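Local structure of vaginolysin (Gardnerella vaginalis, 5IMY) at residues A[77-82]-A[102-107]. The protein probably binds cholesterol in host cell membranes and lyses the cells, as a secreted toxin of the cholesterol-dependent cytolysin family. Residues are numbered along the deposited sequence; the frame is centred on the assembly and turned at random.
Sequences SNLSVT and MDNMPS
N104 reaches from a Schellman motif at the end of helix 99-102 to the backbone of S80 in the short strand 79-80. This strand is paired antiparallel with strand 347-354, so the contact joins a helix end to the large antiparallel sheet of the cytolysin fold.

One hydrogen bond crosses between the segments. N104 ND2 donates to S80 O at 3.1 Å, with an N-H...O angle of 151°. The donor stands above the carbonyl plane of S80, 35° out of it. N104 takes the positive phi of the Schellman turn, and its CB points toward the strand.

Both ends of the N104 amide have further partners. Y350 OH, from strand 347-354, bonds to OD1, and D187 OD2 receives a weak bond from ND2. Bonds at both ends should limit rotation of this buried amide. N85 ND2 bonds to N104 O and, weakly, to S80 O, so a third residue bridges the two segments.

Van der Waals contact is slight. The L79 and N104 side chains run alongside one another, pointing opposite ways. The L79 side chain also touches L101 and Y350. Methyl groups border the amide. T82 CG2 comes within 4.3 Å of N104 ND2. L79 CD2 lies 3.7 Å from N104 OD1.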
ATOM      1  N   SER A  77     -24.976 -22.645 -11.269  1.00 39.13           N
ATOM      2  CA  SER A  77     -26.075 -23.554 -11.572  1.00 40.91           C
ATOM      3  C   SER A  77     -25.628 -25.008 -11.535  1.00 42.10           C
ATOM      4  O   SER A  77     -26.419 -25.899 -11.865  1.00 39.76           O
ATOM      5  CB  SER A  77     -26.670 -23.233 -12.946  1.00 36.89           C
ATOM      6  OG  SER A  77     -25.801 -23.653 -13.982  1.00 38.34           O
ATOM      7  N   ASN A  78     -24.386 -25.266 -11.141  1.00 37.39           N
ATOM      8  CA  ASN A  78     -23.788 -26.597 -11.174  1.00 42.61           C
ATOM      9  C   ASN A  78     -23.632 -27.067  -9.729  1.00 40.29           C
ATOM     10  O   ASN A  78     -22.599 -26.848  -9.096  1.00 48.71           O
ATOM     11  CB  ASN A  78     -22.452 -26.557 -11.913  1.00 48.10           C
ATOM     12  CG  ASN A  78     -21.912 -27.934 -12.226  1.00 48.72           C
ATOM     13  OD1 ASN A  78     -21.040 -28.445 -11.525  1.00 55.76           O
ATOM     14  ND2 ASN A  78     -22.429 -28.545 -13.285  1.00 56.67           N
ATOM     15  N   LEU A  79     -24.672 -27.715  -9.211  1.00 40.41           N
ATOM     16  CA  LEU A  79     -24.711 -28.124  -7.814  1.00 36.82           C
ATOM     17  C   LEU A  79     -24.051 -29.483  -7.631  1.00 35.93           C
ATOM     18  O   LEU A  79     -24.147 -30.364  -8.488  1.00 41.47           O
ATOM     19  CB  LEU A  79     -26.152 -28.182  -7.305  1.00 39.29           C
ATOM     20  CG  LEU A  79     -26.872 -26.840  -7.162  1.00 49.87           C
ATOM     21  CD1 LEU A  79     -27.408 -26.358  -8.503  1.00 45.95           C
ATOM     22  CD2 LEU A  79     -27.995 -26.946  -6.137  1.00 51.66           C
ATOM     23  N   SER A  80     -23.388 -29.648  -6.490  1.00 34.63           N
ATOM     24  CA  SER A  80     -22.657 -30.873  -6.206  1.00 42.54           C
ATOM     25  C   SER A  80     -23.603 -31.987  -5.776  1.00 37.35           C
ATOM     26  O   SER A  80     -24.616 -31.753  -5.111  1.00 39.33           O
ATOM     27  CB  SER A  80     -21.618 -30.640  -5.108  1.00 40.56           C
ATOM     28  OG  SER A  80     -20.592 -29.771  -5.549  1.00 42.60           O
ATOM     29  N   VAL A  81     -23.261 -33.210  -6.171  1.00 40.58           N
ATOM     30  CA  VAL A  81     -23.952 -34.413  -5.723  1.00 40.81           C
ATOM     31  C   VAL A  81     -23.169 -34.999  -4.557  1.00 36.59           C
ATOM     32  O   VAL A  81     -21.938 -35.110  -4.619  1.00 42.46           O
ATOM     33  CB  VAL A  81     -24.093 -35.433  -6.868  1.00 39.31           C
ATOM     34  CG1 VAL A  81     -24.691 -36.741  -6.360  1.00 39.30           C
ATOM     35  CG2 VAL A  81     -24.951 -34.857  -7.984  1.00 32.12           C
ATOM     36  N   THR A  82     -23.879 -35.372  -3.496  1.00 40.59           N
ATOM     37  CA  THR A  82     -23.266 -35.885  -2.281  1.00 33.45           C
ATOM     38  C   THR A  82     -23.965 -37.170  -1.865  1.00 41.17           C
ATOM     39  O   THR A  82     -25.002 -37.551  -2.413  1.00 46.39           O
ATOM     40  CB  THR A  82     -23.346 -34.865  -1.137  1.00 36.36           C
ATOM     41  OG1 THR A  82     -24.719 -34.647  -0.785  1.00 43.19           O
ATOM     42  CG2 THR A  82     -22.717 -33.545  -1.548  1.00 35.16           C
ATOM     43  N   MET A 102     -31.433 -24.719  -1.639  1.00 34.00           N
ATOM     44  CA  MET A 102     -30.321 -23.812  -1.382  1.00 38.50           C
ATOM     45  C   MET A 102     -29.295 -24.437  -0.448  1.00 41.93           C
ATOM     46  O   MET A 102     -28.108 -24.100  -0.519  1.00 43.08           O
ATOM     47  CB  MET A 102     -30.843 -22.497  -0.800  1.00 34.54           C
ATOM     48  CG  MET A 102     -31.609 -21.655  -1.806  1.00 40.16           C
ATOM     49  SD  MET A 102     -31.946 -19.976  -1.242  1.00 50.95           S
ATOM     50  CE  MET A 102     -33.239 -20.260  -0.037  1.00 45.61           C
ATOM     51  N   ASP A 103     -29.726 -25.344   0.425  1.00 41.75           N
ATOM     52  CA  ASP A 103     -28.817 -26.065   1.305  1.00 43.07           C
ATOM     53  C   ASP A 103     -28.270 -27.338   0.672  1.00 44.16           C
ATOM     54  O   ASP A 103     -27.513 -28.064   1.324  1.00 39.31           O
ATOM     55  CB  ASP A 103     -29.520 -26.404   2.623  1.00 43.24           C
ATOM     56  CG  ASP A 103     -29.854 -25.169   3.439  1.00 53.40           C
ATOM     57  OD1 ASP A 103     -29.294 -24.092   3.146  1.00 54.31           O
ATOM     58  OD2 ASP A 103     -30.669 -25.279   4.378  1.00 50.55           O
ATOM     59  N   ASN A 104     -28.634 -27.620  -0.580  1.00 41.33           N
ATOM     60  CA  ASN A 104     -28.179 -28.806  -1.301  1.00 36.93           C
ATOM     61  C   ASN A 104     -28.774 -30.089  -0.727  1.00 39.06           C
ATOM     62  O   ASN A 104     -28.179 -31.163  -0.837  1.00 43.64           O
ATOM     63  CB  ASN A 104     -26.649 -28.896  -1.318  1.00 41.43           C
ATOM     64  CG  ASN A 104     -26.112 -29.482  -2.611  1.00 38.07           C
ATOM     65  OD1 ASN A 104     -26.771 -29.431  -3.650  1.00 36.24           O
ATOM     66  ND2 ASN A 104     -24.910 -30.039  -2.555  1.00 43.61           N
ATOM     67  N   MET A 105     -29.952 -29.986  -0.114  1.00 38.42           N
ATOM     68  CA  MET A 105     -30.703 -31.145   0.372  1.00 41.07           C
ATOM     69  C   MET A 105     -32.129 -31.070  -0.156  1.00 40.94           C
ATOM     70  O   MET A 105     -33.095 -31.040   0.612  1.00 42.51           O
ATOM     71  CB  MET A 105     -30.685 -31.201   1.898  1.00 40.42           C
ATOM     72  CG  MET A 105     -29.368 -31.674   2.487  1.00 43.63           C
ATOM     73  SD  MET A 105     -28.903 -33.327   1.932  1.00 54.95           S
ATOM     74  CE  MET A 105     -30.333 -34.285   2.435  1.00 58.12           C
ATOM     75  N   PRO A 106     -32.298 -31.048  -1.476  1.00 35.73           N
ATOM     76  CA  PRO A 106     -33.632 -30.832  -2.038  1.00 38.57           C
ATOM     77  C   PRO A 106     -34.587 -31.956  -1.668  1.00 39.26           C
ATOM     78  O   PRO A 106     -34.199 -33.119  -1.541  1.00 38.69           O
ATOM     79  CB  PRO A 106     -33.377 -30.785  -3.549  1.00 35.82           C
ATOM     80  CG  PRO A 106     -32.139 -31.591  -3.744  1.00 32.64           C
ATOM     81  CD  PRO A 106     -31.302 -31.362  -2.517  1.00 36.19           C
ATOM     82  N   SER A 107     -35.851 -31.587  -1.486  1.00 34.65           N
ATOM     83  CA  SER A 107     -36.922 -32.538  -1.233  1.00 38.86           C
ATOM     84  C   SER A 107     -37.789 -32.656  -2.476  1.00 35.35           C
ATOM     85  O   SER A 107     -38.068 -31.658  -3.148  1.00 33.10           O
ATOM     86  CB  SER A 107     -37.774 -32.108  -0.036  1.00 43.09           C
ATOM     87  OG  SER A 107     -38.373 -30.844  -0.264  1.00 53.24           O
TER